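Local atomic coordinates of PadR family transcriptional regulator (Streptococcus pneumoniae, PDB entry 5ZQH), a protein that probably binds DNA as a winged helix-turn-helix dimer of the PadR family and regulates transcription of target genes in Streptococcus pneumoniae. Residues G11-M16 with P46-L51; G18-Y23 with R70-L75; N54-G59 with M76-E81. All blocks are in the same frame, centred on the assembly; numbering follows the deposited sequence.

Contact 1 of 3, residues G11-M16 with P46-L51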
loop_
_atom_site.group_PDB
_atom_site.type_symbol
_atom_site.label_atom_id
_atom_site.label_comp_id
_atom_site.label_asym_id
_atom_site.label_seq_id
_atom_site.Cartn_x
_atom_site.Cartn_y
_atom_site.Cartn_z
ATOM N N GLY A 11 5.376 5.047 -5.016
ATOM C CA GLY A 11 6.770 4.668 -4.788
ATOM C C GLY A 11 7.520 4.267 -6.043
ATOM O O GLY A 11 8.640 4.735 -6.263
ATOM N N CYS A 12 6.893 3.423 -6.870
ATOM C CA CYS A 12 7.486 2.961 -8.142
ATOM C C CYS A 12 7.703 4.085 -9.162
ATOM O O CYS A 12 8.783 4.176 -9.741
ATOM C CB CYS A 12 6.684 1.799 -8.753
ATOM S SG CYS A 12 6.789 0.256 -7.808
ATOM N N VAL A 13 6.688 4.936 -9.359
ATOM C CA VAL A 13 6.792 6.136 -10.235
ATOM C C VAL A 13 7.893 7.101 -9.758
ATOM O O VAL A 13 8.698 7.579 -10.558
ATOM C CB VAL A 13 5.413 6.843 -10.436
ATOM C CG1 VAL A 13 5.550 8.280 -10.927
ATOM C CG2 VAL A 13 4.551 6.055 -11.410
ATOM N N LEU A 14 7.912 7.363 -8.455
ATOM C CA LEU A 14 8.949 8.162 -7.797
ATOM C C LEU A 14 10.365 7.597 -7.988
ATOM O O LEU A 14 11.292 8.351 -8.309
ATOM C CB LEU A 14 8.616 8.318 -6.306
ATOM C CG LEU A 14 8.286 9.664 -5.633
ATOM C CD1 LEU A 14 7.868 10.790 -6.573
ATOM C CD2 LEU A 14 7.257 9.457 -4.526
ATOM N N ASP A 15 10.514 6.280 -7.812
ATOM C CA ASP A 15 11.796 5.584 -8.005
ATOM C C ASP A 15 12.293 5.661 -9.450
ATOM O O ASP A 15 13.468 5.956 -9.681
ATOM C CB ASP A 15 11.704 4.125 -7.537
ATOM C CG ASP A 15 13.070 3.448 -7.424
ATOM O OD1 ASP A 15 13.902 3.888 -6.598
ATOM O OD2 ASP A 15 13.301 2.461 -8.153
ATOM N N MET A 16 11.392 5.410 -10.404
ATOM C CA MET A 16 11.692 5.478 -11.840
ATOM C C MET A 16 12.186 6.852 -12.289
ATOM O O MET A 16 13.126 6.939 -13.081
ATOM C CB MET A 16 10.482 5.055 -12.672
ATOM C CG MET A 16 10.242 3.558 -12.691
ATOM S SD MET A 16 8.704 3.149 -13.528
ATOM C CE MET A 16 8.723 1.363 -13.376
ATOM N N PRO A 46 -2.661 11.711 -13.698
ATOM C CA PRO A 46 -3.183 12.263 -12.434
ATOM C C PRO A 46 -2.217 12.153 -11.247
ATOM O O PRO A 46 -2.108 13.109 -10.463
ATOM C CB PRO A 46 -4.437 11.426 -12.179
ATOM C CG PRO A 46 -4.918 11.088 -13.539
ATOM C CD PRO A 46 -3.691 10.902 -14.385
ATOM N N LEU A 47 -1.525 11.012 -11.129
ATOM C CA LEU A 47 -0.478 10.817 -10.117
ATOM C C LEU A 47 0.722 11.760 -10.325
ATOM O O LEU A 47 1.198 12.382 -9.365
ATOM C CB LEU A 47 -0.033 9.346 -10.056
ATOM C CG LEU A 47 1.167 8.925 -9.192
ATOM C CD1 LEU A 47 0.887 9.122 -7.704
ATOM C CD2 LEU A 47 1.558 7.484 -9.489
ATOM N N LEU A 48 1.188 11.873 -11.572
ATOM C CA LEU A 48 2.253 12.811 -11.932
ATOM C C LEU A 48 1.862 14.253 -11.620
ATOM O O LEU A 48 2.690 15.025 -11.137
ATOM C CB LEU A 48 2.653 12.672 -13.408
ATOM C CG LEU A 48 3.327 11.383 -13.902
ATOM C CD1 LEU A 48 3.465 11.418 -15.421
ATOM C CD2 LEU A 48 4.684 11.151 -13.249
ATOM N N GLN A 49 0.599 14.592 -11.885
ATOM C CA GLN A 49 0.026 15.908 -11.581
ATOM C C GLN A 49 0.091 16.214 -10.077
ATOM O O GLN A 49 0.469 17.322 -9.691
ATOM C CB GLN A 49 -1.425 15.974 -12.069
ATOM C CG GLN A 49 -1.919 17.358 -12.461
ATOM C CD GLN A 49 -2.313 17.455 -13.925
ATOM O OE1 GLN A 49 -3.032 16.597 -14.453
ATOM N NE2 GLN A 49 -1.860 18.511 -14.587
ATOM N N LYS A 50 -0.267 15.217 -9.256
ATOM C CA LYS A 50 -0.275 15.315 -7.796
ATOM C C LYS A 50 1.122 15.541 -7.220
ATOM O O LYS A 50 1.311 16.441 -6.400
ATOM C CB LYS A 50 -0.932 14.079 -7.173
ATOM C CG LYS A 50 -1.234 14.192 -5.679
ATOM C CD LYS A 50 -2.136 13.065 -5.198
ATOM C CE LYS A 50 -1.351 11.812 -4.842
ATOM N NZ LYS A 50 -2.002 10.580 -5.373
ATOM N N LEU A 51 2.077 14.720 -7.665
ATOM C CA LEU A 51 3.484 14.799 -7.277
ATOM C C LEU A 51 4.139 16.135 -7.648
ATOM O O LEU A 51 4.899 16.683 -6.855
ATOM C CB LEU A 51 4.260 13.640 -7.914
ATOM C CG LEU A 51 4.473 12.232 -7.333
ATOM C CD1 LEU A 51 3.423 11.754 -6.333
ATOM C CD2 LEU A 51 4.584 11.257 -8.496
#
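Val13 and Leu14 of helix 3-19 meet Leu47, Leu48 and Leu51 of helix 45-53 without a flat group on either side, so the contact has methyl branches in place of faces and edges; rings from outside border it, the Trp56 indole against Leu14 and Leu51 and the Phe73 ring against Leu48. The two helices belong to the winged helix-turn-helix domain of the PadR family, in which helix 45-53 is probably the recognition helix, as in other winged helix-turn-helix proteins. Their segment axes approach to 11.2 Å with a signed crossing angle of -70°, a spacing that leaves the join to side chains.

Val13 is the hub, its two methyls divided among three leucines. CG1, anti to the backbone N (chi1 161°), lies 3.8 Å from Leu48 CD2, the two side chains crossing at about a right angle. The same CG1 is 4.0 Å from Leu51 CD2. On its other branch, Val13 CG2 meets Leu47 CD2 tip to tip at 3.8 Å.

Leu14 reaches Leu51 with its CD1 branch. Its chi1 of -115° is far from a staggered value, so the exact methyl positions deserve some caution at 2.40 Å resolution. All five residues are buried, with Leu31 of helix 24-34 against Val13 and Ile57 of strand 57-63 against Leu14, Leu48 and Leu51. The contact thus joins helices 3-19 and 45-53 to the sheet, and across the two segments its contacts are all apolar. At its Trp56 end, Leu14 CD1 rests 3.8 Å from Leu51 CG and also touches CD2 of that residue.

Contact 2 of 3, residues G18-Y23 with R70-L75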
loop_
_atom_site.group_PDB
_atom_site.type_symbol
_atom_site.label_atom_id
_atom_site.label_comp_id
_atom_site.label_asym_id
_atom_site.label_seq_id
_atom_site.Cartn_x
_atom_site.Cartn_y
_atom_site.Cartn_z
ATOM N N GLY A 18 13.611 8.977 -10.249
ATOM C CA GLY A 18 14.931 9.046 -9.610
ATOM C C GLY A 18 16.071 8.416 -10.394
ATOM O O GLY A 18 17.156 9.003 -10.482
ATOM N N GLN A 19 15.825 7.225 -10.954
ATOM C CA GLN A 19 16.808 6.493 -11.769
ATOM C C GLN A 19 17.171 7.273 -13.029
ATOM O O GLN A 19 18.349 7.477 -13.331
ATOM C CB GLN A 19 16.264 5.128 -12.199
ATOM C CG GLN A 19 15.900 4.149 -11.090
ATOM C CD GLN A 19 15.156 2.924 -11.619
ATOM O OE1 GLN A 19 15.140 2.662 -12.834
ATOM N NE2 GLN A 19 14.537 2.166 -10.710
ATOM N N LYS A 20 16.135 7.692 -13.757
ATOM C CA LYS A 20 16.276 8.443 -14.998
ATOM C C LYS A 20 15.113 9.421 -15.161
ATOM O O LYS A 20 13.942 9.055 -15.025
ATOM C CB LYS A 20 16.354 7.497 -16.201
ATOM C CG LYS A 20 16.822 8.158 -17.486
ATOM C CD LYS A 20 16.273 7.430 -18.702
ATOM C CE LYS A 20 16.380 8.279 -19.965
ATOM N NZ LYS A 20 15.380 9.392 -20.038
ATOM N N GLU A 21 15.475 10.670 -15.440
ATOM C CA GLU A 21 14.563 11.744 -15.815
ATOM C C GLU A 21 13.678 11.289 -16.990
ATOM O O GLU A 21 14.190 10.989 -18.076
ATOM C CB GLU A 21 15.417 12.947 -16.215
ATOM C CG GLU A 21 14.739 14.299 -16.146
ATOM C CD GLU A 21 15.713 15.443 -16.360
ATOM O OE1 GLU A 21 16.849 15.375 -15.823
ATOM O OE2 GLU A 21 15.341 16.412 -17.070
ATOM N N ARG A 22 12.364 11.217 -16.757
ATOM C CA ARG A 22 11.415 10.663 -17.739
ATOM C C ARG A 22 10.199 11.550 -17.999
ATOM O O ARG A 22 9.715 12.222 -17.083
ATOM C CB ARG A 22 10.928 9.286 -17.282
ATOM C CG ARG A 22 11.862 8.137 -17.627
ATOM C CD ARG A 22 11.176 6.795 -17.419
ATOM N NE ARG A 22 12.092 5.675 -17.628
ATOM C CZ ARG A 22 12.792 5.064 -16.672
ATOM N NH1 ARG A 22 12.706 5.445 -15.398
ATOM N NH2 ARG A 22 13.591 4.058 -17.000
ATOM N N TYR A 23 9.704 11.535 -19.239
ATOM C CA TYR A 23 8.422 12.173 -19.568
ATOM C C TYR A 23 7.243 11.189 -19.502
ATOM O O TYR A 23 7.445 9.971 -19.499
ATOM C CB TYR A 23 8.471 12.978 -20.889
ATOM C CG TYR A 23 8.672 12.212 -22.184
ATOM C CD1 TYR A 23 7.583 11.702 -22.901
ATOM C CD2 TYR A 23 9.952 12.046 -22.726
ATOM C CE1 TYR A 23 7.766 11.016 -24.099
ATOM C CE2 TYR A 23 10.146 11.369 -23.930
ATOM C CZ TYR A 23 9.053 10.851 -24.608
ATOM O OH TYR A 23 9.242 10.178 -25.793
ATOM N N ARG A 70 9.385 17.456 -24.923
ATOM C CA ARG A 70 8.509 16.774 -23.984
ATOM C C ARG A 70 8.778 17.303 -22.580
ATOM O O ARG A 70 9.850 17.855 -22.319
ATOM C CB ARG A 70 8.724 15.255 -24.056
ATOM C CG ARG A 70 8.239 14.575 -25.340
ATOM C CD ARG A 70 6.728 14.359 -25.355
ATOM N NE ARG A 70 6.218 14.095 -26.699
ATOM C CZ ARG A 70 5.892 15.035 -27.589
ATOM N NH1 ARG A 70 6.016 16.327 -27.300
ATOM N NH2 ARG A 70 5.440 14.686 -28.786
ATOM N N LYS A 71 7.796 17.156 -21.695
ATOM C CA LYS A 71 7.929 17.566 -20.303
ATOM C C LYS A 71 8.564 16.447 -19.472
ATOM O O LYS A 71 7.886 15.504 -19.070
ATOM C CB LYS A 71 6.568 17.975 -19.726
ATOM C CG LYS A 71 6.664 18.758 -18.427
ATOM C CD LYS A 71 5.377 18.684 -17.621
ATOM C CE LYS A 71 4.540 19.941 -17.767
ATOM N NZ LYS A 71 3.649 20.080 -16.582
ATOM N N TYR A 72 9.869 16.571 -19.222
ATOM C CA TYR A 72 10.616 15.594 -18.432
ATOM C C TYR A 72 10.459 15.835 -16.933
ATOM O O TYR A 72 10.641 16.953 -16.449
ATOM C CB TYR A 72 12.098 15.608 -18.811
ATOM C CG TYR A 72 12.438 14.817 -20.048
ATOM C CD1 TYR A 72 12.387 15.409 -21.316
ATOM C CD2 TYR A 72 12.823 13.477 -19.959
ATOM C CE1 TYR A 72 12.715 14.694 -22.461
ATOM C CE2 TYR A 72 13.145 12.747 -21.097
ATOM C CZ TYR A 72 13.091 13.363 -22.346
ATOM O OH TYR A 72 13.406 12.647 -23.478
ATOM N N PHE A 73 10.118 14.773 -16.212
ATOM C CA PHE A 73 9.984 14.822 -14.765
ATOM C C PHE A 73 11.259 14.340 -14.077
ATOM O O PHE A 73 11.802 13.287 -14.421
ATOM C CB PHE A 73 8.774 14.004 -14.298
ATOM C CG PHE A 73 7.461 14.491 -14.845
ATOM C CD1 PHE A 73 6.852 15.645 -14.328
ATOM C CD2 PHE A 73 6.822 13.799 -15.880
ATOM C CE1 PHE A 73 5.640 16.097 -14.835
ATOM C CE2 PHE A 73 5.607 14.251 -16.386
ATOM C CZ PHE A 73 5.017 15.398 -15.863
ATOM N N SER A 74 11.734 15.142 -13.126
ATOM C CA SER A 74 12.883 14.809 -12.269
ATOM C C SER A 74 12.530 15.083 -10.802
ATOM O O SER A 74 11.668 15.927 -10.514
ATOM C CB SER A 74 14.112 15.616 -12.680
ATOM O OG SER A 74 13.827 17.003 -12.650
ATOM N N LEU A 75 13.193 14.379 -9.886
ATOM C CA LEU A 75 12.921 14.518 -8.453
ATOM C C LEU A 75 13.378 15.850 -7.850
ATOM O O LEU A 75 14.462 16.349 -8.153
ATOM C CB LEU A 75 13.532 13.354 -7.661
ATOM C CG LEU A 75 12.959 11.935 -7.753
ATOM C CD1 LEU A 75 13.785 11.024 -6.867
ATOM C CD2 LEU A 75 11.491 11.854 -7.351
#
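Tyr23 and Tyr72 form the dense part of this contact, where the short, weakly bonded strand 22-23 lies along the edge of the wing hairpin's antiparallel sheet in the winged-helix fold. The Tyr23 edge meets the Tyr72 face in a T-shaped stack, centroids 5.2 Å apart and planes at 84°, with Tyr23 CD2 above the Tyr72 rim. One Tyr23 face takes a CH-pi contact from Arg70 CG, 3.7 Å from the ring centroid. In Tyr23, chi1 66° puts CG between the backbone N and the carbonyl carbon.

The strand pairing rests on Arg22 and Phe73, a hydrogen-bonded antiparallel pair. Phe73 N donates to Arg22 O over 2.7 Å, whereas the return bond, Arg22 N to Phe73 O, is longer at 3.2 Å.

Packing is sparser towards Gly18, where the exposed glycine meets Leu75 chiefly by CA, 3.6 Å from Leu75 CD1. Glu21 lays CG beside Ser74 CB and sends OE2 into a salt bridge with Arg62, which also makes a cation-pi contact with Tyr72. At the Tyr72 ring edge, Lys20 NZ bonds Glu21 O at 2.8 Å and stays 4.2 Å from Tyr72 CE2.

Contact 3 of 3, residues N54-G59 with M76-E81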
loop_
_atom_site.group_PDB
_atom_site.type_symbol
_atom_site.label_atom_id
_atom_site.label_comp_id
_atom_site.label_asym_id
_atom_site.label_seq_id
_atom_site.Cartn_x
_atom_site.Cartn_y
_atom_site.Cartn_z
ATOM N N ASN A 54 2.584 18.730 -5.380
ATOM C CA ASN A 54 3.201 18.462 -4.069
ATOM C C ASN A 54 4.663 18.911 -3.948
ATOM O O ASN A 54 5.240 18.852 -2.854
ATOM C CB ASN A 54 3.131 16.964 -3.739
ATOM C CG ASN A 54 1.756 16.511 -3.283
ATOM O OD1 ASN A 54 0.858 17.321 -3.019
ATOM N ND2 ASN A 54 1.585 15.192 -3.188
ATOM N N GLN A 55 5.251 19.336 -5.071
ATOM C CA GLN A 55 6.671 19.712 -5.185
ATOM C C GLN A 55 7.628 18.550 -4.856
ATOM O O GLN A 55 8.712 18.761 -4.315
ATOM C CB GLN A 55 6.995 20.985 -4.366
ATOM C CG GLN A 55 6.403 22.278 -4.919
ATOM C CD GLN A 55 6.537 23.457 -3.964
ATOM O OE1 GLN A 55 7.589 23.667 -3.344
ATOM N NE2 GLN A 55 5.469 24.243 -3.846
ATOM N N TRP A 56 7.210 17.327 -5.187
ATOM C CA TRP A 56 8.048 16.133 -5.043
ATOM C C TRP A 56 8.860 15.921 -6.315
ATOM O O TRP A 56 10.012 15.489 -6.268
ATOM C CB TRP A 56 7.187 14.898 -4.758
ATOM C CG TRP A 56 6.455 14.889 -3.424
ATOM C CD1 TRP A 56 6.376 15.906 -2.506
ATOM C CD2 TRP A 56 5.665 13.815 -2.894
ATOM N NE1 TRP A 56 5.602 15.525 -1.437
ATOM C CE2 TRP A 56 5.151 14.248 -1.647
ATOM C CE3 TRP A 56 5.349 12.526 -3.346
ATOM C CZ2 TRP A 56 4.331 13.436 -0.848
ATOM C CZ3 TRP A 56 4.531 11.713 -2.548
ATOM C CH2 TRP A 56 4.038 12.174 -1.311
ATOM N N ILE A 57 8.238 16.219 -7.454
ATOM C CA ILE A 57 8.895 16.179 -8.764
ATOM C C ILE A 57 8.715 17.517 -9.492
ATOM O O ILE A 57 7.868 18.328 -9.108
ATOM C CB ILE A 57 8.397 14.996 -9.643
ATOM C CG1 ILE A 57 6.904 15.144 -9.983
ATOM C CG2 ILE A 57 8.712 13.659 -8.977
ATOM C CD1 ILE A 57 6.397 14.218 -11.070
ATOM N N ARG A 58 9.516 17.744 -10.529
ATOM C CA ARG A 58 9.353 18.918 -11.380
ATOM C C ARG A 58 9.355 18.559 -12.859
ATOM O O ARG A 58 10.101 17.671 -13.289
ATOM C CB ARG A 58 10.396 20.002 -11.061
ATOM C CG ARG A 58 11.856 19.662 -11.347
ATOM C CD ARG A 58 12.772 20.766 -10.839
ATOM N NE ARG A 58 12.622 22.031 -11.570
ATOM C CZ ARG A 58 13.603 22.667 -12.218
ATOM N NH1 ARG A 58 14.837 22.178 -12.246
ATOM N NH2 ARG A 58 13.352 23.810 -12.847
ATOM N N GLY A 59 8.506 19.253 -13.619
ATOM C CA GLY A 59 8.412 19.087 -15.069
ATOM C C GLY A 59 9.059 20.239 -15.809
ATOM O O GLY A 59 8.698 21.398 -15.599
ATOM N N MET A 76 12.514 16.416 -7.008
ATOM C CA MET A 76 12.833 17.573 -6.173
ATOM C C MET A 76 13.508 17.030 -4.909
ATOM O O MET A 76 13.669 15.810 -4.765
ATOM C CB MET A 76 11.549 18.313 -5.795
ATOM C CG MET A 76 11.558 19.819 -5.995
ATOM S SD MET A 76 10.388 20.293 -7.282
ATOM C CE MET A 76 10.135 22.032 -6.926
ATOM N N LYS A 77 13.890 17.927 -3.995
ATOM C CA LYS A 77 14.493 17.535 -2.715
ATOM C C LYS A 77 13.545 16.660 -1.884
ATOM O O LYS A 77 13.962 15.632 -1.343
ATOM C CB LYS A 77 14.958 18.765 -1.920
ATOM N N GLU A 78 12.276 17.062 -1.812
ATOM C CA GLU A 78 11.239 16.294 -1.123
ATOM C C GLU A 78 10.962 14.918 -1.731
ATOM O O GLU A 78 10.735 13.960 -0.997
ATOM C CB GLU A 78 9.949 17.108 -1.018
ATOM C CG GLU A 78 9.655 17.583 0.398
ATOM C CD GLU A 78 8.681 16.670 1.123
ATOM O OE1 GLU A 78 7.464 16.810 0.868
ATOM O OE2 GLU A 78 9.119 15.823 1.943
ATOM N N GLY A 79 11.004 14.830 -3.059
ATOM C CA GLY A 79 10.747 13.582 -3.786
ATOM C C GLY A 79 11.750 12.466 -3.534
ATOM O O GLY A 79 11.365 11.292 -3.422
ATOM N N GLU A 80 13.033 12.830 -3.447
ATOM C CA GLU A 80 14.102 11.857 -3.198
ATOM C C GLU A 80 14.147 11.376 -1.733
ATOM O O GLU A 80 14.677 10.297 -1.445
ATOM C CB GLU A 80 15.466 12.347 -3.722
ATOM C CG GLU A 80 15.975 13.660 -3.149
ATOM C CD GLU A 80 17.223 14.159 -3.852
ATOM O OE1 GLU A 80 17.097 14.801 -4.916
ATOM O OE2 GLU A 80 18.332 13.914 -3.335
ATOM N N GLU A 81 13.577 12.184 -0.833
ATOM C CA GLU A 81 13.284 11.788 0.549
ATOM C C GLU A 81 12.101 10.821 0.620
ATOM O O GLU A 81 12.151 9.839 1.358
ATOM C CB GLU A 81 12.990 13.015 1.416
ATOM C CG GLU A 81 14.224 13.703 1.975
ATOM C CD GLU A 81 13.933 15.114 2.447
ATOM O OE1 GLU A 81 13.595 15.971 1.602
ATOM O OE2 GLU A 81 14.048 15.371 3.661
#
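Trp56 O and Met76 N make the central bond of this contact, 2.8 Å long and nearly straight, with 161° at the hydrogen. Gly79 brings a second, weaker partner to the same oxygen: its CA approaches Trp56 O to 3.2 Å in a CA-H...O contact, close range made possible by a residue without a side chain. The carbonyl of Trp56 sits at the start of helix 77-101, where the partial positive charge of a helix N-terminus would be expected to polarise it. Met76 CB lies against two carbonyl oxygens, 3.2 Å from Gln55 O and equally near Trp56 O. Beyond CB the Met76 chain bends at chi2 (114°), and SD ends 3.8 Å from Arg58 CB and near Ile57 O.

Beside this backbone core, Glu78 crosses the Trp56 indole obliquely, its carboxylate nearly perpendicular to the ring, with Glu78 OE1 3.2 Å from Trp56 NE1. In the winged-helix fold this is the corner where the chain leaves helix 45-53 for the first wing strand and, after the second, enters the long C-terminal helix.

What sets Trp56 in place lies one shell out. Gln55, with positive phi, closes helix 45-53 in a Schellman motif that turns the chain into Trp56. Glu10, Leu14 and Leu51 touch the indole, and Ile57, next in the chain, packs on Leu48 and Phe73. On the strand side, Arg58 pairs by backbone with Ser74 and by guanidinium with Asp60. Over one face of the indole, Asn54 ND2 lies offset toward the rim, 3.9 Å above the ring plane.

Overall arrangement
The three contacts lie 10 to 11 Å apart, centre to centre, and tie one winged-helix domain together. Contact 1 is the inner one, 4 Å from the centre of the chain, against about 10 Å for contact 2 and 11 Å for contact 3. Ile57 connects all three: Ile57 CG1 lies 3.7 Å from Leu51 CB, its CD1 is 3.6 Å from Phe73 CD1, and it belongs to contact 3 itself. Helix 3-19 serves contacts 1 and 2, while Ser74 O and Arg58 N, 2.8 Å apart, probably hydrogen-bond contact 2 to contact 3. Ile100 of the second subunit packs on Cys12, Asp15 and Met16, placing the dimer interface beside the segment 11-16 of contact 1.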